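Local structure of uncharacterized protein VP1736 (Vibrio parahaemolyticus, 3LXQ) at residues E255-K260 / V275-Y280; L223-D228 / F286-K291; A184-M189 / G214-S219. The protein is of unknown function but carries a sulfatase-family domain with the alpha/beta fold of the alkaline phosphatase superfamily. One frame throughout, in Å; residues are numbered along the deposited sequence.

Contact 1: E255-K260 / V275-Y280; sequences EYPEGK and VKYSDY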
loop_
_atom_site.group_PDB
_atom_site.type_symbol
_atom_site.label_atom_id
_atom_site.label_comp_id
_atom_site.label_asym_id
_atom_site.label_seq_id
_atom_site.Cartn_x
_atom_site.Cartn_y
_atom_site.Cartn_z
ATOM N N GLU A 255 -5.083 -23.300 -2.463
ATOM C CA GLU A 255 -5.397 -23.984 -3.716
ATOM C C GLU A 255 -4.776 -23.199 -4.853
ATOM O O GLU A 255 -4.926 -21.973 -4.907
ATOM C CB GLU A 255 -6.915 -24.059 -3.938
ATOM C CG GLU A 255 -7.730 -24.739 -2.841
ATOM C CD GLU A 255 -9.193 -24.306 -2.862
ATOM O OE1 GLU A 255 -10.040 -25.049 -3.412
ATOM O OE2 GLU A 255 -9.506 -23.220 -2.337
ATOM N N TYR A 256 -4.083 -23.912 -5.748
ATOM C CA TYR A 256 -3.499 -23.359 -6.971
ATOM C C TYR A 256 -3.181 -24.519 -7.943
ATOM O O TYR A 256 -2.947 -25.654 -7.496
ATOM C CB TYR A 256 -2.224 -22.530 -6.671
ATOM C CG TYR A 256 -1.074 -23.369 -6.187
ATOM C CD1 TYR A 256 -0.132 -23.871 -7.088
ATOM C CD2 TYR A 256 -0.942 -23.699 -4.834
ATOM C CE1 TYR A 256 0.919 -24.674 -6.663
ATOM C CE2 TYR A 256 0.113 -24.501 -4.393
ATOM C CZ TYR A 256 1.041 -24.986 -5.322
ATOM O OH TYR A 256 2.084 -25.793 -4.916
ATOM N N PRO A 257 -3.164 -24.236 -9.265
ATOM C CA PRO A 257 -2.819 -25.220 -10.310
ATOM C C PRO A 257 -1.527 -26.025 -10.064
ATOM O O PRO A 257 -0.572 -25.516 -9.467
ATOM C CB PRO A 257 -2.655 -24.347 -11.554
ATOM C CG PRO A 257 -3.586 -23.216 -11.340
ATOM C CD PRO A 257 -3.628 -22.962 -9.854
ATOM N N GLU A 258 -1.509 -27.269 -10.540
ATOM C CA GLU A 258 -0.322 -28.135 -10.471
ATOM C C GLU A 258 0.603 -27.925 -11.685
ATOM O O GLU A 258 0.194 -27.351 -12.701
ATOM C CB GLU A 258 -0.737 -29.614 -10.374
ATOM C CG GLU A 258 -1.624 -29.972 -9.170
ATOM C CD GLU A 258 -0.863 -30.587 -7.985
ATOM O OE1 GLU A 258 0.386 -30.700 -8.035
ATOM O OE2 GLU A 258 -1.528 -30.962 -6.993
ATOM N N GLY A 259 1.847 -28.388 -11.557
ATOM C CA GLY A 259 2.846 -28.323 -12.632
ATOM C C GLY A 259 3.162 -26.944 -13.196
ATOM O O GLY A 259 3.438 -26.805 -14.389
ATOM N N LYS A 260 3.126 -25.921 -12.348
ATOM C CA LYS A 260 3.412 -24.551 -12.795
ATOM C C LYS A 260 4.683 -23.975 -12.175
ATOM O O LYS A 260 5.260 -23.034 -12.709
ATOM C CB LYS A 260 2.209 -23.623 -12.587
ATOM C CG LYS A 260 0.943 -24.144 -13.246
ATOM C CD LYS A 260 0.322 -23.152 -14.208
ATOM C CE LYS A 260 -0.694 -23.858 -15.111
ATOM N NZ LYS A 260 -1.151 -23.033 -16.269
ATOM N N VAL A 275 2.720 -18.541 -2.579
ATOM C CA VAL A 275 3.533 -17.360 -2.902
ATOM C C VAL A 275 4.300 -17.602 -4.211
ATOM O O VAL A 275 4.234 -16.786 -5.135
ATOM C CB VAL A 275 4.499 -16.970 -1.748
ATOM C CG1 VAL A 275 5.537 -15.934 -2.212
ATOM C CG2 VAL A 275 3.720 -16.444 -0.535
ATOM N N LYS A 276 4.997 -18.735 -4.295
ATOM C CA LYS A 276 5.752 -19.063 -5.501
ATOM C C LYS A 276 4.842 -19.181 -6.726
ATOM O O LYS A 276 5.222 -18.734 -7.810
ATOM C CB LYS A 276 6.600 -20.325 -5.322
ATOM C CG LYS A 276 7.614 -20.541 -6.452
ATOM C CD LYS A 276 8.662 -21.580 -6.100
ATOM C CE LYS A 276 9.804 -21.542 -7.111
ATOM N NZ LYS A 276 10.687 -22.740 -7.021
ATOM N N TYR A 277 3.648 -19.761 -6.550
ATOM C CA TYR A 277 2.639 -19.737 -7.611
ATOM C C TYR A 277 2.292 -18.301 -8.018
ATOM O O TYR A 277 2.315 -17.972 -9.207
ATOM C CB TYR A 277 1.347 -20.511 -7.265
ATOM C CG TYR A 277 0.279 -20.217 -8.296
ATOM C CD1 TYR A 277 0.319 -20.818 -9.550
ATOM C CD2 TYR A 277 -0.706 -19.257 -8.059
ATOM C CE1 TYR A 277 -0.619 -20.510 -10.521
ATOM C CE2 TYR A 277 -1.653 -18.941 -9.026
ATOM C CZ TYR A 277 -1.600 -19.572 -10.256
ATOM O OH TYR A 277 -2.539 -19.279 -11.219
ATOM N N SER A 278 1.967 -17.460 -7.034
ATOM C CA SER A 278 1.634 -16.056 -7.292
ATOM C C SER A 278 2.750 -15.309 -8.025
ATOM O O SER A 278 2.472 -14.485 -8.897
ATOM C CB SER A 278 1.284 -15.326 -6.001
ATOM O OG SER A 278 0.870 -13.999 -6.282
ATOM N N ASP A 279 4.000 -15.607 -7.672
ATOM C CA ASP A 279 5.163 -15.094 -8.405
ATOM C C ASP A 279 5.169 -15.521 -9.875
ATOM O O ASP A 279 5.384 -14.684 -10.769
ATOM C CB ASP A 279 6.477 -15.550 -7.774
ATOM C CG ASP A 279 7.689 -15.016 -8.523
ATOM O OD1 ASP A 279 7.990 -13.810 -8.362
ATOM O OD2 ASP A 279 8.332 -15.784 -9.274
ATOM N N TYR A 280 4.970 -16.820 -10.118
ATOM C CA TYR A 280 4.867 -17.327 -11.480
ATOM C C TYR A 280 3.736 -16.607 -12.200
ATOM O O TYR A 280 3.863 -16.250 -13.363
ATOM C CB TYR A 280 4.629 -18.850 -11.500
ATOM C CG TYR A 280 3.828 -19.314 -12.698
ATOM C CD1 TYR A 280 4.459 -19.700 -13.887
ATOM C CD2 TYR A 280 2.431 -19.340 -12.654
ATOM C CE1 TYR A 280 3.714 -20.112 -14.996
ATOM C CE2 TYR A 280 1.683 -19.745 -13.752
ATOM C CZ TYR A 280 2.325 -20.127 -14.914
ATOM O OH TYR A 280 1.566 -20.526 -15.987
#
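Tyr256 and Tyr277 carry the apolar half of this contact, their side chains running antiparallel alongside one another. The two rings are inclined by 28° and their centroids lie 5.6 Å apart, so they overlap very little. What meets instead is the methylene of one and the ring of the other: Tyr256 CB sits over one face of Tyr277, 4.0 Å from the ring centroid, as a CH-pi contact, while Tyr256 CD1 lies 3.7 Å from Tyr277 CB. On Tyr256, CG is wedged between the backbone N and the carbonyl carbon (chi1 68°), which turns the ring so that CG and CD1 lie against Tyr277 CB. The Tyr277 ring reaches out from helix 271-289 to the loop. Farther along this ring, Pro257 CD packs obliquely at 3.9 Å from Tyr277 CE1.

About a turn after Tyr277, the Tyr280 ring has Lys260 CB over one face. This CB stands 4.2 Å from the centroid, close to the ring normal, and the bend at chi2 (-124°) carries the lysine chain on until CD is 3.4 Å from Tyr280 OH.

The phenol groups find their hydrogen bonds beyond the two segments: Tyr256 OH with His268 O, Tyr277 OH with Ser219 OG and Glu221 N, Tyr280 OH with Glu221 OE1. No hydrogen bond crosses between the segments; the contact itself is made of van der Waals and CH-pi packing, and the tyrosines join the loop to the helix through ring and methylene carbons while their hydroxyls tie both to neighbouring parts of the chain.

Contact 2: L223-D228 / F286-K291; sequences LYNKAD and FDKAKK
Lys288 reaches from helix 271-289 to helix 220-234 and ends in a salt bridge with Asp228, its NZ donating to Asp228 OD1 at 3.1 Å. The ammonium group does not come in along the carboxylate plane but from above it, 56° out, and the two side chains cross at about a right angle. Methylenes contribute as well: Lys288 CE lies 3.6 Å from Asp228 OD1, and Lys288 CB is 3.7 Å from Asp228 OD2, so the lysine chain passes alongside the carboxylate before its amine reaches it. Bends at chi2 (-145°) and chi3 (-70°) fold the chain into this course. The side chain of Asn225, one turn before Asp228, also crosses the lysine near its end.

In the next shell, Asp228 OD2 is hydrogen-bonded to Tyr294 OH, so each carboxylate oxygen has a partner of its own. Glu232 OE1 lies close to the same OD2, bringing two like charges together there. Besides this polar layer the two helices meet through apolar side chains, with Tyr224 on Ala281 and Leu282 and Ala227 on Phe285; Leu223 and Ala227 also rest on Ile179 of strand 175-180.

The chemistry is that of a partly buried charge pair laid across the interface of two helices that pack beside the central sheet. Lys288 and the Tyr294 hydroxyl would probably offset the proximity of Glu232 to Asp228, which might otherwise raise the pKa of one of these acids.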
loop_
_atom_site.group_PDB
_atom_site.type_symbol
_atom_site.label_atom_id
_atom_site.label_comp_id
_atom_site.label_asym_id
_atom_site.label_seq_id
_atom_site.Cartn_x
_atom_site.Cartn_y
_atom_site.Cartn_z
ATOM N N LEU A 223 -6.616 -14.060 -12.882
ATOM C CA LEU A 223 -6.721 -12.646 -12.508
ATOM C C LEU A 223 -5.890 -11.769 -13.441
ATOM O O LEU A 223 -6.364 -10.752 -13.946
ATOM C CB LEU A 223 -6.231 -12.431 -11.076
ATOM C CG LEU A 223 -6.185 -10.993 -10.542
ATOM C CD1 LEU A 223 -7.580 -10.449 -10.258
ATOM C CD2 LEU A 223 -5.333 -10.952 -9.287
ATOM N N TYR A 224 -4.653 -12.202 -13.655
ATOM C CA TYR A 224 -3.681 -11.465 -14.436
ATOM C C TYR A 224 -3.945 -11.519 -15.944
ATOM O O TYR A 224 -3.582 -10.584 -16.659
ATOM C CB TYR A 224 -2.267 -11.961 -14.116
ATOM C CG TYR A 224 -1.682 -11.503 -12.782
ATOM C CD1 TYR A 224 -1.826 -10.183 -12.329
ATOM C CD2 TYR A 224 -0.933 -12.381 -12.002
ATOM C CE1 TYR A 224 -1.252 -9.767 -11.114
ATOM C CE2 TYR A 224 -0.360 -11.979 -10.796
ATOM C CZ TYR A 224 -0.518 -10.683 -10.359
ATOM O OH TYR A 224 0.067 -10.330 -9.168
ATOM N N ASN A 225 -4.560 -12.601 -16.433
ATOM C CA ASN A 225 -5.018 -12.641 -17.838
ATOM C C ASN A 225 -6.153 -11.630 -18.017
ATOM O O ASN A 225 -6.222 -10.928 -19.025
ATOM C CB ASN A 225 -5.507 -14.035 -18.262
ATOM C CG ASN A 225 -4.416 -15.113 -18.201
ATOM O OD1 ASN A 225 -4.702 -16.267 -17.870
ATOM N ND2 ASN A 225 -3.183 -14.754 -18.539
ATOM N N LYS A 226 -7.026 -11.558 -17.010
ATOM C CA LYS A 226 -8.172 -10.655 -17.013
ATOM C C LYS A 226 -7.721 -9.211 -16.995
ATOM O O LYS A 226 -8.341 -8.350 -17.621
ATOM C CB LYS A 226 -9.061 -10.907 -15.788
ATOM C CG LYS A 226 -10.412 -10.187 -15.829
ATOM C CD LYS A 226 -11.171 -10.600 -17.098
ATOM C CE LYS A 226 -12.671 -10.365 -17.010
ATOM N NZ LYS A 226 -13.301 -10.564 -18.365
ATOM N N ALA A 227 -6.653 -8.953 -16.243
ATOM C CA ALA A 227 -6.095 -7.621 -16.131
ATOM C C ALA A 227 -5.613 -7.198 -17.512
ATOM O O ALA A 227 -6.142 -6.242 -18.096
ATOM C CB ALA A 227 -4.968 -7.611 -15.120
ATOM N N ASP A 228 -4.647 -7.952 -18.039
ATOM C CA ASP A 228 -4.112 -7.783 -19.404
ATOM C C ASP A 228 -5.196 -7.592 -20.478
ATOM O O ASP A 228 -4.995 -6.840 -21.442
ATOM C CB ASP A 228 -3.202 -8.972 -19.755
ATOM C CG ASP A 228 -2.755 -8.971 -21.217
ATOM O OD1 ASP A 228 -3.363 -9.726 -22.000
ATOM O OD2 ASP A 228 -1.814 -8.224 -21.577
ATOM N N PHE A 286 3.568 -9.875 -16.574
ATOM C CA PHE A 286 4.590 -8.967 -17.124
ATOM C C PHE A 286 5.147 -9.395 -18.486
ATOM O O PHE A 286 5.560 -8.539 -19.284
ATOM C CB PHE A 286 5.719 -8.687 -16.119
ATOM C CG PHE A 286 5.405 -7.566 -15.157
ATOM C CD1 PHE A 286 5.422 -6.238 -15.584
ATOM C CD2 PHE A 286 5.068 -7.835 -13.828
ATOM C CE1 PHE A 286 5.118 -5.200 -14.710
ATOM C CE2 PHE A 286 4.766 -6.793 -12.939
ATOM C CZ PHE A 286 4.783 -5.480 -13.380
ATOM N N ASP A 287 5.151 -10.704 -18.754
ATOM C CA ASP A 287 5.564 -11.216 -20.065
ATOM C C ASP A 287 4.608 -10.717 -21.139
ATOM O O ASP A 287 5.008 -10.418 -22.271
ATOM C CB ASP A 287 5.586 -12.750 -20.080
ATOM C CG ASP A 287 6.701 -13.336 -19.223
ATOM O OD1 ASP A 287 7.744 -12.666 -19.012
ATOM O OD2 ASP A 287 6.517 -14.482 -18.752
ATOM N N LYS A 288 3.337 -10.652 -20.764
ATOM C CA LYS A 288 2.287 -10.150 -21.622
ATOM C C LYS A 288 2.328 -8.636 -21.647
ATOM O O LYS A 288 2.235 -8.029 -22.710
ATOM C CB LYS A 288 0.921 -10.650 -21.133
ATOM C CG LYS A 288 0.826 -12.177 -21.056
ATOM C CD LYS A 288 -0.559 -12.704 -21.402
ATOM C CE LYS A 288 -1.597 -12.378 -20.336
ATOM N NZ LYS A 288 -2.982 -12.611 -20.844
ATOM N N ALA A 289 2.501 -8.037 -20.470
ATOM C CA ALA A 289 2.505 -6.584 -20.309
ATOM C C ALA A 289 3.564 -5.891 -21.174
ATOM O O ALA A 289 3.319 -4.826 -21.756
ATOM C CB ALA A 289 2.701 -6.222 -18.833
ATOM N N LYS A 290 4.741 -6.509 -21.255
ATOM C CA LYS A 290 5.872 -5.925 -21.954
ATOM C C LYS A 290 5.733 -5.965 -23.477
ATOM O O LYS A 290 6.442 -5.249 -24.183
ATOM C CB LYS A 290 7.161 -6.619 -21.529
ATOM C CG LYS A 290 7.641 -6.249 -20.135
ATOM C CD LYS A 290 8.783 -7.164 -19.746
ATOM C CE LYS A 290 9.514 -6.668 -18.529
ATOM N NZ LYS A 290 10.444 -7.722 -18.013
ATOM N N LYS A 291 4.836 -6.807 -23.982
ATOM C CA LYS A 291 4.552 -6.853 -25.423
ATOM C C LYS A 291 3.139 -6.328 -25.716
ATOM O O LYS A 291 2.545 -6.654 -26.747
ATOM C CB LYS A 291 4.740 -8.273 -25.958
#

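Contact 3: A184-M189 / G214-S219; sequences ANFDNM and GSWGVS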
loop_
_atom_site.group_PDB
_atom_site.type_symbol
_atom_site.label_atom_id
_atom_site.label_comp_id
_atom_site.label_asym_id
_atom_site.label_seq_id
_atom_site.Cartn_x
_atom_site.Cartn_y
_atom_site.Cartn_z
ATOM N N ALA A 184 -16.285 -9.483 -4.527
ATOM C CA ALA A 184 -15.882 -8.118 -4.177
ATOM C C ALA A 184 -16.569 -7.519 -2.938
ATOM O O ALA A 184 -16.078 -6.543 -2.378
ATOM C CB ALA A 184 -16.037 -7.193 -5.386
ATOM N N ASN A 185 -17.693 -8.095 -2.519
ATOM C CA ASN A 185 -18.372 -7.672 -1.285
ATOM C C ASN A 185 -17.570 -8.051 -0.045
ATOM O O ASN A 185 -17.796 -7.512 1.042
ATOM C CB ASN A 185 -19.771 -8.304 -1.180
ATOM C CG ASN A 185 -20.850 -7.526 -1.951
ATOM O OD1 ASN A 185 -21.912 -8.071 -2.256
ATOM N ND2 ASN A 185 -20.588 -6.256 -2.250
ATOM N N PHE A 186 -16.652 -8.998 -0.219
ATOM C CA PHE A 186 -15.796 -9.482 0.860
ATOM C C PHE A 186 -14.998 -8.324 1.479
ATOM O O PHE A 186 -14.557 -7.417 0.767
ATOM C CB PHE A 186 -14.859 -10.572 0.322
ATOM C CG PHE A 186 -13.863 -11.071 1.329
ATOM C CD1 PHE A 186 -14.270 -11.862 2.400
ATOM C CD2 PHE A 186 -12.512 -10.742 1.209
ATOM C CE1 PHE A 186 -13.341 -12.320 3.346
ATOM C CE2 PHE A 186 -11.578 -11.195 2.146
ATOM C CZ PHE A 186 -11.990 -11.981 3.210
ATOM N N ASP A 187 -14.841 -8.339 2.802
ATOM C CA ASP A 187 -14.201 -7.230 3.533
ATOM C C ASP A 187 -14.797 -5.852 3.194
ATOM O O ASP A 187 -14.122 -4.826 3.327
ATOM C CB ASP A 187 -12.686 -7.200 3.280
ATOM C CG ASP A 187 -11.893 -8.054 4.263
ATOM O OD1 ASP A 187 -12.421 -8.447 5.332
ATOM O OD2 ASP A 187 -10.713 -8.326 3.960
ATOM N N ASN A 188 -16.044 -5.827 2.732
ATOM C CA ASN A 188 -16.739 -4.564 2.445
ATOM C C ASN A 188 -16.115 -3.737 1.291
ATOM O O ASN A 188 -16.416 -2.552 1.126
ATOM C CB ASN A 188 -16.822 -3.732 3.740
ATOM C CG ASN A 188 -17.877 -2.652 3.681
ATOM O OD1 ASN A 188 -17.636 -1.518 4.093
ATOM N ND2 ASN A 188 -19.051 -2.992 3.152
HETATM N N MSE A 189 -15.257 -4.366 0.492
HETATM C CA MSE A 189 -14.508 -3.642 -0.540
HETATM C C MSE A 189 -15.411 -2.986 -1.583
HETATM O O MSE A 189 -15.317 -1.777 -1.807
HETATM C CB MSE A 189 -13.480 -4.546 -1.208
HETATM C CG MSE A 189 -12.391 -5.004 -0.259
HETATM SE SE MSE A 189 -11.126 -6.214 -1.107
HETATM C CE MSE A 189 -12.395 -7.555 -1.789
ATOM N N GLY A 214 -10.504 -21.611 -6.879
ATOM C CA GLY A 214 -10.388 -22.054 -5.483
ATOM C C GLY A 214 -11.401 -21.375 -4.575
ATOM O O GLY A 214 -12.300 -20.683 -5.046
ATOM N N SER A 215 -11.258 -21.577 -3.266
ATOM C CA SER A 215 -12.201 -21.046 -2.262
ATOM C C SER A 215 -12.261 -19.521 -2.257
ATOM O O SER A 215 -13.265 -18.917 -1.871
ATOM C CB SER A 215 -11.784 -21.506 -0.870
ATOM O OG SER A 215 -11.595 -22.900 -0.841
ATOM N N TRP A 216 -11.172 -18.905 -2.683
ATOM C CA TRP A 216 -11.064 -17.461 -2.659
ATOM C C TRP A 216 -11.340 -16.862 -4.040
ATOM O O TRP A 216 -11.302 -15.643 -4.216
ATOM C CB TRP A 216 -9.700 -17.078 -2.086
ATOM C CG TRP A 216 -9.579 -17.585 -0.667
ATOM C CD1 TRP A 216 -9.129 -18.819 -0.261
ATOM C CD2 TRP A 216 -9.965 -16.889 0.528
ATOM N NE1 TRP A 216 -9.197 -18.920 1.111
ATOM C CE2 TRP A 216 -9.700 -17.751 1.620
ATOM C CE3 TRP A 216 -10.490 -15.614 0.783
ATOM C CZ2 TRP A 216 -9.947 -17.376 2.957
ATOM C CZ3 TRP A 216 -10.731 -15.237 2.111
ATOM C CH2 TRP A 216 -10.462 -16.125 3.179
ATOM N N GLY A 217 -11.636 -17.738 -5.007
ATOM C CA GLY A 217 -11.981 -17.332 -6.376
ATOM C C GLY A 217 -11.020 -17.879 -7.419
ATOM O O GLY A 217 -10.364 -18.897 -7.199
ATOM N N VAL A 218 -10.919 -17.190 -8.554
ATOM C CA VAL A 218 -9.995 -17.602 -9.637
ATOM C C VAL A 218 -8.525 -17.444 -9.225
ATOM O O VAL A 218 -8.178 -16.556 -8.416
ATOM C CB VAL A 218 -10.257 -16.838 -10.960
ATOM C CG1 VAL A 218 -11.716 -16.945 -11.371
ATOM C CG2 VAL A 218 -9.846 -15.385 -10.847
ATOM N N SER A 219 -7.666 -18.308 -9.768
ATOM C CA SER A 219 -6.224 -18.237 -9.502
ATOM C C SER A 219 -5.654 -16.888 -9.958
ATOM O O SER A 219 -6.319 -16.145 -10.688
ATOM C CB SER A 219 -5.484 -19.393 -10.178
ATOM O OG SER A 219 -5.475 -19.244 -11.597
#
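Across the contact of Phe186 with Trp216 the backbones stay well apart, the CA atoms 9.9 Å from each other, with Trp216 carried on a type I beta turn from Gly214 to Gly217 whose ends are joined by the bonds Gly214 N to Gly217 O and Gly217 N to Gly214 O. The two rings bridge the gap in an offset edge-to-face pair. Trp216 turns the edge of its six-membered ring toward the face of Phe186; the planes stand at 79° and the centroids are 5.7 Å apart. A single indole atom does the touching: Trp216 CZ3 comes to 3.7 Å from Phe186 CZ and to 4.1 Å from both Phe186 CE1 and Phe186 CE2, so it meets the outer end of the phenyl ring. In Phe186, CG anti to the backbone N (chi1 176°) carries the ring on in the direction of the turn.

Both rings have further neighbours. The indole NE1 donates to Ser252 O, its ring stacks with His251 and touches Pro253, which ties Trp216 to the loop after strand 241-246. Phe186 lies on Tyr180 at the end of strand 175-180, and the CG of the adjoining Asp187, whose carboxylate forms a salt bridge with Lys154, stands 3.8 Å above the plane of the phenyl ring near its rim.

Lying at the surface, with the indole partly covered, this is a small offset edge-to-face contact between a tight beta-hairpin, formed by strands 213-214 and 217-218, and a loop following a strand of the main sheet, within the alpha/beta fold of the sulfatase family.

In the fold
All three contacts belong to the sulfatase-family part of the chain. Contacts 1 and 2 share helix 271-289, their centres about 16 Å apart, and along the chain contact 1 is nested inside the loop closed by contact 2; Tyr224 packs against the Ser278 carbonyl between them. Contact 3, with its centre about 18 Å from that of contact 1, closes, along the chain, before contact 1 begins, yet the two meet through Glu255 OE2, 2.6 Å from Ser215 N in a probable hydrogen bond. Strand 217-218 leads directly into helix 220-234, linking contact 3 to contact 2, whose centre is about 20 Å away; Val218 packs there against Leu223.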